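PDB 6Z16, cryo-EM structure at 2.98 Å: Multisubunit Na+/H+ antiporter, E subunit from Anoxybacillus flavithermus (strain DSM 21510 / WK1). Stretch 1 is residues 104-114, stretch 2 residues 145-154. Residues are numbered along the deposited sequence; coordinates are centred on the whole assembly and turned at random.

Stretch 1 (104-114) TVLAMLITLTP
Stretch 2, residues 145-154: IKQSFEKTIM

Two helices of one chain pack in roughly antiparallel fashion, their N-to-C directions 146° apart and their axes 10.5 Å from each other at closest approach. Residues 104-111 end the first helix, with 112-114 leaving it as loop; 145-154 lie wholly within the second. Backbone N-to-O hydrogen bonds run from a residue to the one four earlier, as in Ile-110 N to Leu-106 O at 2.9 Å and Ile-153 N to Phe-149 O at 2.9 Å. The register is set by Leu-106 CA to Glu-150 CA at 6.7 Å and Ile-110 CA to Lys-146 CA at 7.1 Å: a four-residue step forward on one helix answers a four-residue step back on the other.

No hydrogen bond crosses the contact. Shape does the work, burying 442 Å² in all, and its main bump is Phe-149. Its CA-to-CB bond points toward the first helix, and chi1 of -77° (m) with chi2 of -14° presents one ring face to Leu-109. That leucine, chi1 t and chi2 p, sets Leu-109 CD2 3.8 Å from the ring centroid of Phe-149 and 21° off the ring normal, a CH-pi contact in which a compact methyl rests on a flat surface. At the ring edge, near its plane, Thr-113 OG1 lies 3.8 Å from Phe-149 CE2. Thr-113 adopts rotamer m and psi of 143° in the loop, and Thr-113 OG1 donates to Leu-109 O at 2.7 Å, so a polar group can sit beside the aromatic edge with its proton already committed.

One turn along, Ile-153 (m, t) extends CD1 to the other helix. Ile-153 CD1 fits between Val-105 and Leu-106, 4.1 Å from Val-105 CG1, 3.8 Å from Leu-106 CD1 and also 3.8 Å from Leu-106 CA, so it reaches the backbone itself. Leu-106 starts sideways, but its t, p rotamer brings the end of the side chain nearer, filling the space by Phe-149 and Ile-153; Leu-106 CD1 is 4.5 Å from Phe-149 CB. Leu-106 CD2 lies 4.0 Å from Glu-150 OE1, where the buried acid (p, t, chi3 7°) meets the methyl by van der Waals contact.

At the other end of the register, the CA-to-CB bonds of Ile-110 and Lys-146 each point toward the other stretch. Ile-110, t at both chi angles, places Ile-110 CD1 3.6 Å from Lys-146 CD. The lysine is p, t, p, t, and here its aliphatic chain serves as the apolar partner. The rule is economical: branched aliphatic side chains on one helix receive a ring and a methyl-tipped isoleucine from the other, while Lys-146 joins through its carbon chain, Thr-113 with a hydroxyl already donating to Leu-109 O, and Glu-150 through OE1 against a leucine methyl.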

# COMPACT_ATOMS: atom_id res chain seq x y z
N THR E 104 -17.66 21.42 -15.38
CA THR E 104 -18.59 21.03 -14.33
C THR E 104 -18.07 21.36 -12.93
O THR E 104 -18.89 21.58 -12.04
CB THR E 104 -18.95 19.54 -14.42
OG1 THR E 104 -20.03 19.27 -13.52
CG2 THR E 104 -17.81 18.67 -14.03
N VAL E 105 -16.76 21.48 -12.72
CA VAL E 105 -16.34 21.91 -11.38
C VAL E 105 -16.52 23.42 -11.25
O VAL E 105 -16.82 23.91 -10.15
CB VAL E 105 -14.91 21.44 -11.04
CG1 VAL E 105 -13.84 22.22 -11.79
CG2 VAL E 105 -14.67 21.49 -9.54
N LEU E 106 -16.44 24.17 -12.36
CA LEU E 106 -16.79 25.58 -12.33
C LEU E 106 -18.27 25.76 -12.05
O LEU E 106 -18.65 26.62 -11.25
CB LEU E 106 -16.41 26.25 -13.64
CG LEU E 106 -16.73 27.75 -13.72
CD1 LEU E 106 -15.95 28.51 -12.68
CD2 LEU E 106 -16.49 28.31 -15.11
N ALA E 107 -19.12 24.93 -12.67
CA ALA E 107 -20.56 25.03 -12.45
C ALA E 107 -20.94 24.62 -11.04
O ALA E 107 -21.81 25.24 -10.42
CB ALA E 107 -21.29 24.18 -13.48
N MET E 108 -20.29 23.59 -10.49
CA MET E 108 -20.61 23.14 -9.15
C MET E 108 -20.07 24.11 -8.09
O MET E 108 -20.64 24.21 -7.00
CB MET E 108 -20.07 21.73 -8.93
CG MET E 108 -20.57 21.03 -7.69
SD MET E 108 -19.92 19.35 -7.59
CE MET E 108 -20.79 18.60 -8.97
N LEU E 109 -19.00 24.83 -8.41
CA LEU E 109 -18.53 25.88 -7.51
C LEU E 109 -19.42 27.11 -7.58
O LEU E 109 -19.70 27.73 -6.55
CB LEU E 109 -17.08 26.23 -7.83
CG LEU E 109 -16.40 27.37 -7.08
CD1 LEU E 109 -16.53 27.20 -5.58
CD2 LEU E 109 -14.93 27.39 -7.46
N ILE E 110 -19.87 27.48 -8.77
CA ILE E 110 -20.60 28.73 -8.92
C ILE E 110 -22.08 28.57 -8.60
O ILE E 110 -22.77 29.57 -8.38
CB ILE E 110 -20.34 29.27 -10.34
CG1 ILE E 110 -20.61 30.76 -10.46
CG2 ILE E 110 -21.21 28.59 -11.33
CD1 ILE E 110 -20.16 31.29 -11.78
N THR E 111 -22.58 27.33 -8.55
CA THR E 111 -23.91 27.09 -8.00
C THR E 111 -23.94 27.38 -6.50
O THR E 111 -24.81 28.09 -6.00
CB THR E 111 -24.33 25.64 -8.25
OG1 THR E 111 -24.41 25.39 -9.66
CG2 THR E 111 -25.67 25.33 -7.61
N LEU E 112 -22.95 26.86 -5.79
CA LEU E 112 -22.83 26.89 -4.35
C LEU E 112 -22.28 28.23 -3.82
O LEU E 112 -22.07 28.38 -2.62
CB LEU E 112 -21.97 25.69 -3.94
CG LEU E 112 -21.62 25.18 -2.55
CD1 LEU E 112 -21.65 23.68 -2.59
CD2 LEU E 112 -20.23 25.64 -2.25
N THR E 113 -22.08 29.19 -4.69
CA THR E 113 -21.69 30.56 -4.38
C THR E 113 -22.93 31.34 -3.92
O THR E 113 -24.03 31.08 -4.41
CB THR E 113 -21.07 31.20 -5.63
OG1 THR E 113 -19.99 30.37 -6.07
CG2 THR E 113 -20.50 32.57 -5.37
N PRO E 114 -22.79 32.25 -2.92
CA PRO E 114 -23.94 33.08 -2.51
C PRO E 114 -24.57 33.95 -3.60
O PRO E 114 -23.96 34.90 -4.08
CB PRO E 114 -23.36 33.97 -1.40
CG PRO E 114 -21.88 33.82 -1.50
CD PRO E 114 -21.66 32.44 -1.99
N ILE E 145 -15.44 37.48 -8.66
CA ILE E 145 -15.24 36.27 -7.86
C ILE E 145 -15.16 35.04 -8.76
O ILE E 145 -14.28 34.18 -8.59
CB ILE E 145 -16.36 36.14 -6.81
CG1 ILE E 145 -16.25 37.26 -5.78
CG2 ILE E 145 -16.31 34.78 -6.11
CD1 ILE E 145 -17.43 37.34 -4.83
N LYS E 146 -16.05 34.95 -9.75
CA LYS E 146 -15.99 33.80 -10.65
C LYS E 146 -14.84 33.88 -11.64
O LYS E 146 -14.37 32.84 -12.10
CB LYS E 146 -17.32 33.62 -11.39
CG LYS E 146 -17.61 34.65 -12.45
CD LYS E 146 -18.99 34.51 -13.03
CE LYS E 146 -20.06 34.98 -12.04
NZ LYS E 146 -21.43 34.98 -12.62
N GLN E 147 -14.34 35.09 -11.95
CA GLN E 147 -13.10 35.18 -12.72
C GLN E 147 -11.91 34.66 -11.91
O GLN E 147 -11.04 33.98 -12.46
CB GLN E 147 -12.83 36.62 -13.18
CG GLN E 147 -13.78 37.16 -14.23
CD GLN E 147 -13.85 36.31 -15.47
OE1 GLN E 147 -14.88 35.70 -15.76
NE2 GLN E 147 -12.75 36.25 -16.22
N SER E 148 -11.87 34.96 -10.61
CA SER E 148 -10.82 34.39 -9.76
C SER E 148 -10.97 32.87 -9.62
O SER E 148 -9.97 32.15 -9.58
CB SER E 148 -10.83 35.04 -8.38
OG SER E 148 -11.96 34.64 -7.63
N PHE E 149 -12.22 32.39 -9.56
CA PHE E 149 -12.48 30.95 -9.51
C PHE E 149 -11.98 30.24 -10.76
O PHE E 149 -11.29 29.22 -10.68
CB PHE E 149 -13.97 30.68 -9.32
CG PHE E 149 -14.46 30.88 -7.91
CD1 PHE E 149 -13.57 31.01 -6.86
CD2 PHE E 149 -15.82 30.92 -7.65
CE1 PHE E 149 -14.03 31.19 -5.57
CE2 PHE E 149 -16.28 31.09 -6.35
CZ PHE E 149 -15.39 31.22 -5.31
N GLU E 150 -12.32 30.77 -11.94
CA GLU E 150 -11.87 30.11 -13.16
C GLU E 150 -10.39 30.35 -13.41
O GLU E 150 -9.77 29.54 -14.11
CB GLU E 150 -12.71 30.56 -14.35
CG GLU E 150 -12.49 31.97 -14.84
CD GLU E 150 -13.47 32.34 -15.94
OE1 GLU E 150 -14.38 31.53 -16.22
OE2 GLU E 150 -13.31 33.41 -16.56
N LYS E 151 -9.80 31.39 -12.82
CA LYS E 151 -8.34 31.52 -12.83
C LYS E 151 -7.68 30.40 -12.04
O LYS E 151 -6.69 29.80 -12.50
CB LYS E 151 -7.95 32.88 -12.26
CG LYS E 151 -6.47 33.20 -12.33
CD LYS E 151 -6.18 34.51 -11.62
CE LYS E 151 -6.70 35.69 -12.41
NZ LYS E 151 -6.34 36.98 -11.77
N THR E 152 -8.22 30.10 -10.86
CA THR E 152 -7.69 29.00 -10.06
C THR E 152 -7.91 27.65 -10.76
O THR E 152 -7.05 26.77 -10.70
CB THR E 152 -8.33 29.01 -8.67
OG1 THR E 152 -8.21 30.33 -8.13
CG2 THR E 152 -7.60 28.07 -7.74
N ILE E 153 -9.03 27.51 -11.47
CA ILE E 153 -9.31 26.29 -12.22
C ILE E 153 -8.37 26.15 -13.42
O ILE E 153 -7.93 25.04 -13.75
CB ILE E 153 -10.81 26.26 -12.62
CG1 ILE E 153 -11.67 26.03 -11.37
CG2 ILE E 153 -11.12 25.21 -13.66
CD1 ILE E 153 -13.14 26.22 -11.60
N MET E 154 -8.01 27.27 -14.05
CA MET E 154 -7.00 27.24 -15.11
C MET E 154 -5.63 26.84 -14.57
O MET E 154 -4.90 26.09 -15.22
CB MET E 154 -6.90 28.60 -15.81
CG MET E 154 -8.03 28.92 -16.76
SD MET E 154 -8.08 27.86 -18.20
CE MET E 154 -9.62 28.39 -18.94